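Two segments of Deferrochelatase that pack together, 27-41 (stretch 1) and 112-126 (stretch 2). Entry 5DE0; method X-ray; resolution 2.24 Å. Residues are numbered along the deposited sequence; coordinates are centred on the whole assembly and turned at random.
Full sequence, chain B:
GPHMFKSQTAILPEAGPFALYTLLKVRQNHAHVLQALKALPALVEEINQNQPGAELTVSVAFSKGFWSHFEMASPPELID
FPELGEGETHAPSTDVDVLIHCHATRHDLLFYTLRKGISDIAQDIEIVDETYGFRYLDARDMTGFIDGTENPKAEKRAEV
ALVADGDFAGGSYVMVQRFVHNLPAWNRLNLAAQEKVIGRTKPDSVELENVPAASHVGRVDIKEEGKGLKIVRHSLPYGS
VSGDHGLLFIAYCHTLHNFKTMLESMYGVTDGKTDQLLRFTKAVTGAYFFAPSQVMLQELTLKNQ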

ATOM      1  N   ARG B  27      10.674 -22.127   7.011  1.00 30.15           N
ATOM      2  CA  ARG B  27      12.079 -22.510   7.123  1.00 31.43           C
ATOM      3  C   ARG B  27      12.370 -23.419   8.319  1.00 30.66           C
ATOM      4  O   ARG B  27      13.147 -24.367   8.211  1.00 30.04           O
ATOM      5  N   GLN B  28      11.751 -23.127   9.457  1.00 30.12           N
ATOM      6  CA  GLN B  28      11.971 -23.925  10.659  1.00 32.31           C
ATOM      7  C   GLN B  28      10.759 -23.883  11.584  1.00 30.01           C
ATOM      8  O   GLN B  28       9.796 -23.164  11.317  1.00 29.29           O
ATOM      9  N   ASN B  29      10.827 -24.654  12.669  1.00 29.65           N
ATOM     10  CA  ASN B  29       9.759 -24.728  13.670  1.00 29.63           C
ATOM     11  C   ASN B  29       8.378 -24.898  13.049  1.00 28.73           C
ATOM     12  O   ASN B  29       7.448 -24.157  13.368  1.00 28.79           O
ATOM     13  N   HIS B  30       8.262 -25.884  12.166  1.00 28.60           N
ATOM     14  CA  HIS B  30       7.061 -26.100  11.363  1.00 28.40           C
ATOM     15  C   HIS B  30       5.792 -26.264  12.201  1.00 28.17           C
ATOM     16  O   HIS B  30       4.716 -25.828  11.794  1.00 27.54           O
ATOM     17  N   ALA B  31       5.917 -26.887  13.369  1.00 29.68           N
ATOM     18  CA  ALA B  31       4.762 -27.110  14.234  1.00 28.99           C
ATOM     19  C   ALA B  31       4.267 -25.792  14.823  1.00 28.43           C
ATOM     20  O   ALA B  31       3.060 -25.585  14.972  1.00 29.18           O
ATOM     21  N   HIS B  32       5.200 -24.902  15.150  1.00 28.28           N
ATOM     22  CA  HIS B  32       4.849 -23.599  15.702  1.00 28.85           C
ATOM     23  C   HIS B  32       4.188 -22.739  14.626  1.00 27.54           C
ATOM     24  O   HIS B  32       3.268 -21.966  14.910  1.00 27.79           O
ATOM     25  N   VAL B  33       4.661 -22.886  13.392  1.00 26.85           N
ATOM     26  CA  VAL B  33       4.131 -22.129  12.267  1.00 26.17           C
ATOM     27  C   VAL B  33       2.704 -22.557  11.934  1.00 25.09           C
ATOM     28  O   VAL B  33       1.831 -21.713  11.722  1.00 23.85           O
ATOM     29  N   LEU B  34       2.474 -23.868  11.896  1.00 25.66           N
ATOM     30  CA  LEU B  34       1.148 -24.412  11.618  1.00 25.38           C
ATOM     31  C   LEU B  34       0.124 -23.943  12.649  1.00 26.78           C
ATOM     32  O   LEU B  34      -1.001 -23.574  12.300  1.00 25.57           O
ATOM     33  N   GLN B  35       0.523 -23.958  13.919  1.00 25.85           N
ATOM     34  CA  GLN B  35      -0.338 -23.499  15.003  1.00 26.18           C
ATOM     35  C   GLN B  35      -0.714 -22.037  14.816  1.00 24.42           C
ATOM     36  O   GLN B  35      -1.878 -21.663  14.966  1.00 24.28           O
ATOM     37  N   ALA B  36       0.280 -21.215  14.494  1.00 23.59           N
ATOM     38  CA  ALA B  36       0.065 -19.790  14.275  1.00 23.47           C
ATOM     39  C   ALA B  36      -0.874 -19.536  13.096  1.00 22.67           C
ATOM     40  O   ALA B  36      -1.640 -18.573  13.103  1.00 22.39           O
ATOM     41  N   LEU B  37      -0.813 -20.399  12.087  1.00 23.50           N
ATOM     42  CA  LEU B  37      -1.694 -20.272  10.928  1.00 22.52           C
ATOM     43  C   LEU B  37      -3.123 -20.669  11.286  1.00 23.19           C
ATOM     44  O   LEU B  37      -4.086 -20.062  10.815  1.00 23.84           O
ATOM     45  N   LYS B  38      -3.254 -21.691  12.125  1.00 23.13           N
ATOM     46  CA  LYS B  38      -4.562 -22.153  12.573  1.00 23.91           C
ATOM     47  C   LYS B  38      -5.267 -21.123  13.444  1.00 23.67           C
ATOM     48  O   LYS B  38      -6.496 -21.099  13.518  1.00 22.26           O
ATOM     49  N   ALA B  39      -4.481 -20.287  14.116  1.00 22.34           N
ATOM     50  CA  ALA B  39      -5.021 -19.316  15.060  1.00 22.59           C
ATOM     51  C   ALA B  39      -5.464 -18.032  14.366  1.00 22.40           C
ATOM     52  O   ALA B  39      -5.986 -17.120  15.009  1.00 21.93           O
ATOM     53  N   LEU B  40      -5.252 -17.963  13.056  1.00 22.70           N
ATOM     54  CA  LEU B  40      -5.654 -16.790  12.282  1.00 21.39           C
ATOM     55  C   LEU B  40      -7.173 -16.554  12.267  1.00 21.13           C
ATOM     56  O   LEU B  40      -7.606 -15.420  12.480  1.00 20.80           O
ATOM     57  N   PRO B  41      -7.989 -17.606  12.018  1.00 21.76           N
ATOM     58  CA  PRO B  41      -9.441 -17.378  12.062  1.00 21.50           C
ATOM     59  C   PRO B  41      -9.943 -16.814  13.392  1.00 23.00           C
ATOM     60  O   PRO B  41     -10.810 -15.940  13.393  1.00 22.50           O
ATOM     61  N   TYR B 112      -2.448  -5.285  10.240  1.00 22.04           N
ATOM     62  CA  TYR B 112      -2.468  -5.715  11.636  1.00 22.90           C
ATOM     63  C   TYR B 112      -2.611  -7.227  11.758  1.00 22.82           C
ATOM     64  O   TYR B 112      -1.972  -7.849  12.604  1.00 23.43           O
ATOM     65  N   THR B 113      -3.460  -7.812  10.918  1.00 21.81           N
ATOM     66  CA  THR B 113      -3.706  -9.250  10.963  1.00 22.04           C
ATOM     67  C   THR B 113      -2.437 -10.033  10.644  1.00 22.40           C
ATOM     68  O   THR B 113      -2.151 -11.054  11.271  1.00 22.72           O
ATOM     69  N   LEU B 114      -1.668  -9.539   9.680  1.00 22.32           N
ATOM     70  CA  LEU B 114      -0.432 -10.202   9.288  1.00 22.59           C
ATOM     71  C   LEU B 114       0.660 -10.012  10.335  1.00 23.29           C
ATOM     72  O   LEU B 114       1.340 -10.969  10.702  1.00 24.01           O
ATOM     73  N   ARG B 115       0.825  -8.782  10.816  1.00 24.07           N
ATOM     74  CA  ARG B 115       1.855  -8.487  11.812  1.00 24.72           C
ATOM     75  C   ARG B 115       1.606  -9.247  13.111  1.00 24.74           C
ATOM     76  O   ARG B 115       2.504  -9.899  13.639  1.00 25.99           O
ATOM     77  N   LYS B 116       0.381  -9.158  13.616  1.00 24.48           N
ATOM     78  CA  LYS B 116       0.003  -9.832  14.853  1.00 24.61           C
ATOM     79  C   LYS B 116      -0.044 -11.348  14.672  1.00 25.01           C
ATOM     80  O   LYS B 116       0.302 -12.103  15.581  1.00 24.63           O
ATOM     81  N   GLY B 117      -0.470 -11.784  13.491  1.00 24.41           N
ATOM     82  CA  GLY B 117      -0.645 -13.199  13.214  1.00 23.47           C
ATOM     83  C   GLY B 117       0.638 -14.008  13.141  1.00 22.85           C
ATOM     84  O   GLY B 117       0.642 -15.195  13.459  1.00 23.00           O
ATOM     85  N   ILE B 118       1.727 -13.373  12.719  1.00 23.47           N
ATOM     86  CA  ILE B 118       2.995 -14.079  12.550  1.00 25.07           C
ATOM     87  C   ILE B 118       4.062 -13.577  13.518  1.00 26.03           C
ATOM     88  O   ILE B 118       5.240 -13.906  13.376  1.00 27.09           O
ATOM     89  N   SER B 119       3.639 -12.787  14.501  1.00 26.02           N
ATOM     90  CA  SER B 119       4.557 -12.147  15.440  1.00 27.91           C
ATOM     91  C   SER B 119       5.483 -13.140  16.144  1.00 28.52           C
ATOM     92  O   SER B 119       6.666 -12.862  16.333  1.00 28.63           O
ATOM     93  N   ASP B 120       4.945 -14.297  16.517  1.00 29.33           N
ATOM     94  CA  ASP B 120       5.719 -15.299  17.246  1.00 29.67           C
ATOM     95  C   ASP B 120       6.557 -16.195  16.332  1.00 29.36           C
ATOM     96  O   ASP B 120       7.491 -16.854  16.790  1.00 29.42           O
ATOM     97  N   ILE B 121       6.226 -16.219  15.044  1.00 28.47           N
ATOM     98  CA  ILE B 121       6.914 -17.103  14.104  1.00 28.40           C
ATOM     99  C   ILE B 121       7.658 -16.340  13.009  1.00 28.67           C
ATOM    100  O   ILE B 121       7.838 -16.846  11.901  1.00 29.53           O
ATOM    101  N   ALA B 122       8.098 -15.129  13.330  1.00 28.14           N
ATOM    102  CA  ALA B 122       8.763 -14.270  12.356  1.00 29.58           C
ATOM    103  C   ALA B 122      10.103 -14.844  11.892  1.00 30.55           C
ATOM    104  O   ALA B 122      10.477 -14.703  10.728  1.00 31.22           O
ATOM    105  N   GLN B 123      10.819 -15.494  12.807  1.00 30.62           N
ATOM    106  CA  GLN B 123      12.141 -16.038  12.506  1.00 32.16           C
ATOM    107  C   GLN B 123      12.058 -17.431  11.886  1.00 30.88           C
ATOM    108  O   GLN B 123      13.051 -17.963  11.387  1.00 30.87           O
ATOM    109  N   ASP B 124      10.866 -18.015  11.930  1.00 30.29           N
ATOM    110  CA  ASP B 124      10.639 -19.351  11.390  1.00 30.45           C
ATOM    111  C   ASP B 124      10.181 -19.280   9.938  1.00 30.09           C
ATOM    112  O   ASP B 124      10.071 -20.299   9.259  1.00 29.26           O
ATOM    113  N   ILE B 125       9.930 -18.061   9.471  1.00 29.81           N
ATOM    114  CA  ILE B 125       9.248 -17.828   8.203  1.00 30.57           C
ATOM    115  C   ILE B 125       9.991 -16.825   7.326  1.00 30.04           C
ATOM    116  O   ILE B 125      10.572 -15.861   7.827  1.00 30.09           O
ATOM    117  N   GLU B 126       9.980 -17.062   6.019  1.00 30.64           N
ATOM    118  CA  GLU B 126      10.394 -16.043   5.067  1.00 30.58           C
ATOM    119  C   GLU B 126       9.241 -15.689   4.135  1.00 28.74           C
ATOM    120  O   GLU B 126       8.746 -16.540   3.396  1.00 29.29           O
TER

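Packing of stretch 1 (27-41) against stretch 2 (112-126) of Deferrochelatase, which buries 622 Å² in all. Asp-124 gives up the most surface. Its chi1 is m, and its carboxylate meets the turn ahead of the 30-38 helix: OD1 accepts hydrogen bonds from Asn-29 ND2 (2.9 Å) and Gln-28 NE2 (3.0 Å), the latter delivered by an extended p, t side chain. The backbone adds a second pair, Arg-27 N and Gln-28 N both donating to Asp-124 O at 3.0 and 3.3 Å, so one residue takes up four donors from three consecutive residues. Its CB also rests on Val-33 CG2 (3.7 Å). Ile-121, with CB toward the helix and rotamer p, t, forms the apolar centre: CD1 lies 3.6 Å from Ala-36 CB and 3.9 Å from Val-33 CG1. Val-33 (t) extends this patch, its CG1 reaching Ile-125 CD1 (m, m) at 3.6 Å. At the exposed margin Arg-27 (m, m, t) sets NE 4.1 Å from Glu-126 OE1, opposite charges too far apart for a salt bridge. At the other end Leu-40 (m, t) lays CD2 3.9 Å from Gly-117 CA; a CB on this glycine would clash with that methyl. Nearby, a water donates to both Ala-36 O and Gly-117 O, each at 2.7 Å, bridging the two backbones.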

ATOM      1  CB  ARG B  27      12.957 -21.258   7.199  1.00 33.04           C
ATOM      2  CG  ARG B  27      13.060 -20.502   5.886  1.00 36.09           C
ATOM      3  CD  ARG B  27      13.443 -21.447   4.753  1.00 38.46           C
ATOM      4  NE  ARG B  27      13.513 -20.765   3.465  1.00 45.31           N
ATOM      5  CZ  ARG B  27      13.757 -21.374   2.308  1.00 47.79           C
ATOM      6  NH1 ARG B  27      13.952 -22.685   2.273  1.00 49.64           N
ATOM      7  NH2 ARG B  27      13.801 -20.669   1.185  1.00 44.37           N
ATOM      8  CB  GLN B  28      13.213 -23.438  11.406  1.00 29.60           C
ATOM      9  CG  GLN B  28      13.117 -21.997  11.878  1.00 31.68           C
ATOM     10  CD  GLN B  28      14.244 -21.606  12.814  1.00 35.91           C
ATOM     11  OE1 GLN B  28      15.304 -22.234  12.832  1.00 36.69           O
ATOM     12  NE2 GLN B  28      14.018 -20.563  13.604  1.00 34.48           N
ATOM     13  CB  ASN B  29       9.778 -23.483  14.561  1.00 29.96           C
ATOM     14  CG  ASN B  29      10.936 -23.488  15.538  1.00 31.18           C
ATOM     15  OD1 ASN B  29      11.319 -24.535  16.059  1.00 32.05           O
ATOM     16  ND2 ASN B  29      11.502 -22.315  15.794  1.00 31.43           N
ATOM     17  CB  HIS B  30       7.250 -27.328  10.470  1.00 29.49           C
ATOM     18  CG  HIS B  30       8.310 -27.160   9.425  1.00 29.37           C
ATOM     19  ND1 HIS B  30       9.631 -26.922   9.735  1.00 29.14           N
ATOM     20  CD2 HIS B  30       8.242 -27.199   8.072  1.00 30.02           C
ATOM     21  CE1 HIS B  30      10.331 -26.818   8.619  1.00 29.63           C
ATOM     22  NE2 HIS B  30       9.512 -26.982   7.597  1.00 29.81           N
ATOM     23  CB  ALA B  31       5.101 -28.091  15.337  1.00 29.31           C
ATOM     24  CB  HIS B  32       6.086 -22.885  16.259  1.00 29.44           C
ATOM     25  CG  HIS B  32       6.811 -23.654  17.325  1.00 30.84           C
ATOM     26  ND1 HIS B  32       6.502 -24.952  17.652  1.00 31.34           N
ATOM     27  CD2 HIS B  32       7.842 -23.294  18.130  1.00 32.50           C
ATOM     28  CE1 HIS B  32       7.312 -25.368  18.614  1.00 32.85           C
ATOM     29  NE2 HIS B  32       8.130 -24.381  18.921  1.00 33.73           N
ATOM     30  CB  VAL B  33       5.016 -22.288  11.019  1.00 26.94           C
ATOM     31  CG1 VAL B  33       4.391 -21.571   9.836  1.00 26.15           C
ATOM     32  CG2 VAL B  33       6.414 -21.754  11.293  1.00 27.18           C
ATOM     33  CB  LEU B  34       1.190 -25.941  11.582  1.00 27.07           C
ATOM     34  CG  LEU B  34      -0.136 -26.651  11.295  1.00 27.94           C
ATOM     35  CD1 LEU B  34      -0.738 -26.147   9.991  1.00 28.39           C
ATOM     36  CD2 LEU B  34       0.062 -28.159  11.247  1.00 31.63           C
ATOM     37  CB  GLN B  35       0.346 -23.690  16.360  1.00 28.44           C
ATOM     38  CG  GLN B  35       0.445 -25.136  16.812  1.00 31.09           C
ATOM     39  CD  GLN B  35       0.997 -25.266  18.221  1.00 40.28           C
ATOM     40  OE1 GLN B  35       1.200 -24.271  18.915  1.00 37.05           O
ATOM     41  NE2 GLN B  35       1.244 -26.500  18.651  1.00 38.50           N
ATOM     42  CB  ALA B  36       1.391 -19.088  14.055  1.00 23.80           C
ATOM     43  CB  LEU B  37      -1.183 -21.125   9.764  1.00 21.97           C
ATOM     44  CG  LEU B  37       0.144 -20.686   9.142  1.00 21.91           C
ATOM     45  CD1 LEU B  37       0.593 -21.679   8.085  1.00 22.98           C
ATOM     46  CD2 LEU B  37       0.029 -19.289   8.553  1.00 21.71           C
ATOM     47  CB  LYS B  38      -4.434 -23.459  13.355  1.00 25.01           C
ATOM     48  CG  LYS B  38      -4.060 -24.669  12.532  1.00 26.93           C
ATOM     49  CD  LYS B  38      -4.146 -25.916  13.390  1.00 29.40           C
ATOM     50  CE  LYS B  38      -3.657 -27.132  12.645  1.00 31.35           C
ATOM     51  NZ  LYS B  38      -3.840 -28.369  13.454  1.00 33.88           N
ATOM     52  CB  ALA B  39      -3.991 -19.005  16.137  1.00 22.16           C
ATOM     53  CB  LEU B  40      -5.118 -16.889  10.849  1.00 21.19           C
ATOM     54  CG  LEU B  40      -3.620 -16.632  10.685  1.00 21.45           C
ATOM     55  CD1 LEU B  40      -3.208 -16.729   9.225  1.00 20.87           C
ATOM     56  CD2 LEU B  40      -3.255 -15.271  11.260  1.00 21.69           C
ATOM     57  CB  PRO B  41     -10.019 -18.776  11.829  1.00 22.33           C
ATOM     58  CG  PRO B  41      -8.992 -19.470  11.028  1.00 22.36           C
ATOM     59  CD  PRO B  41      -7.677 -18.970  11.545  1.00 21.85           C
ATOM     60  CB  TYR B 112      -3.599  -5.026  12.407  1.00 22.15           C
ATOM     61  CG  TYR B 112      -3.779  -5.554  13.816  1.00 24.47           C
ATOM     62  CD1 TYR B 112      -2.955  -5.126  14.849  1.00 24.24           C
ATOM     63  CD2 TYR B 112      -4.772  -6.483  14.112  1.00 23.55           C
ATOM     64  CE1 TYR B 112      -3.113  -5.607  16.138  1.00 25.39           C
ATOM     65  CE2 TYR B 112      -4.937  -6.969  15.395  1.00 24.34           C
ATOM     66  CZ  TYR B 112      -4.106  -6.529  16.405  1.00 25.77           C
ATOM     67  OH  TYR B 112      -4.269  -7.013  17.684  1.00 32.73           O
ATOM     68  CB  THR B 113      -4.819  -9.663   9.982  1.00 21.39           C
ATOM     69  OG1 THR B 113      -6.033  -8.981  10.323  1.00 21.91           O
ATOM     70  CG2 THR B 113      -5.057 -11.166  10.037  1.00 21.30           C
ATOM     71  CB  LEU B 114       0.049  -9.688   7.929  1.00 21.92           C
ATOM     72  CG  LEU B 114       1.326 -10.347   7.404  1.00 22.11           C
ATOM     73  CD1 LEU B 114       1.157 -11.857   7.330  1.00 21.75           C
ATOM     74  CD2 LEU B 114       1.704  -9.780   6.046  1.00 21.69           C
ATOM     75  CB  ARG B 115       1.926  -6.984  12.098  1.00 26.27           C
ATOM     76  CG  ARG B 115       3.040  -6.605  13.072  1.00 29.75           C
ATOM     77  CD  ARG B 115       3.086  -5.109  13.355  1.00 34.78           C
ATOM     78  NE  ARG B 115       1.946  -4.653  14.147  1.00 37.05           N
ATOM     79  CZ  ARG B 115       1.825  -3.426  14.645  1.00 40.15           C
ATOM     80  NH1 ARG B 115       2.778  -2.526  14.439  1.00 33.36           N
ATOM     81  NH2 ARG B 115       0.753  -3.099  15.355  1.00 32.36           N
ATOM     82  CB  LYS B 116      -1.356  -9.319  15.339  1.00 24.82           C
ATOM     83  CG  LYS B 116      -1.864  -9.965  16.615  1.00 27.19           C
ATOM     84  CD  LYS B 116      -1.004  -9.583  17.805  1.00 25.98           C
ATOM     85  CE  LYS B 116      -1.598 -10.112  19.100  1.00 27.97           C
ATOM     86  NZ  LYS B 116      -0.779  -9.719  20.281  1.00 28.77           N
ATOM     87  CB  ILE B 118       3.536 -13.946  11.109  1.00 24.71           C
ATOM     88  CG1 ILE B 118       4.053 -12.529  10.852  1.00 24.32           C
ATOM     89  CG2 ILE B 118       2.471 -14.339  10.097  1.00 24.35           C
ATOM     90  CD1 ILE B 118       4.713 -12.349   9.507  1.00 24.67           C
ATOM     91  CB  SER B 119       3.770 -11.348  16.482  1.00 27.92           C
ATOM     92  OG  SER B 119       4.644 -10.629  17.336  1.00 29.52           O
ATOM     93  CB  ASP B 120       4.791 -16.169  18.097  1.00 31.44           C
ATOM     94  CG  ASP B 120       4.164 -15.405  19.247  1.00 34.52           C
ATOM     95  OD1 ASP B 120       4.713 -14.352  19.637  1.00 32.58           O
ATOM     96  OD2 ASP B 120       3.122 -15.861  19.765  1.00 35.67           O
ATOM     97  CB  ILE B 121       5.930 -18.087  13.439  1.00 28.50           C
ATOM     98  CG1 ILE B 121       4.841 -17.326  12.679  1.00 26.74           C
ATOM     99  CG2 ILE B 121       5.308 -19.006  14.480  1.00 27.85           C
ATOM    100  CD1 ILE B 121       4.029 -18.195  11.746  1.00 26.53           C
ATOM    101  CB  ALA B 122       8.962 -12.879  12.939  1.00 29.48           C
ATOM    102  CB  GLN B 123      12.995 -16.083  13.775  1.00 33.62           C
ATOM    103  CG  GLN B 123      13.241 -14.722  14.401  1.00 35.17           C
ATOM    104  CD  GLN B 123      14.003 -13.787  13.482  1.00 42.86           C
ATOM    105  OE1 GLN B 123      13.461 -12.792  13.004  1.00 39.64           O
ATOM    106  NE2 GLN B 123      15.268 -14.108  13.227  1.00 39.07           N
ATOM    107  CB  ASP B 124       9.595 -20.096  12.227  1.00 29.12           C
ATOM    108  CG  ASP B 124       9.876 -20.021  13.717  1.00 29.99           C
ATOM    109  OD1 ASP B 124      11.064 -20.047  14.106  1.00 30.12           O
ATOM    110  OD2 ASP B 124       8.904 -19.931  14.498  1.00 29.10           O
ATOM    111  CB  ILE B 125       7.805 -17.318   8.455  1.00 30.19           C
ATOM    112  CG1 ILE B 125       6.944 -18.436   9.033  1.00 29.06           C
ATOM    113  CG2 ILE B 125       7.164 -16.790   7.184  1.00 36.58           C
ATOM    114  CD1 ILE B 125       6.851 -19.633   8.133  1.00 28.47           C
ATOM    115  CB  GLU B 126      11.599 -16.504   4.256  1.00 33.48           C
ATOM    116  CG  GLU B 126      11.993 -15.532   3.154  1.00 35.15           C
ATOM    117  CD  GLU B 126      13.275 -15.933   2.455  1.00 40.89           C
ATOM    118  OE1 GLU B 126      14.049 -16.722   3.036  1.00 49.65           O
ATOM    119  OE2 GLU B 126      13.504 -15.468   1.320  1.00 42.52           O
TER
HETATM  120  O   HOH W   1      -1.261 -16.526  14.758  1.00 24.21           O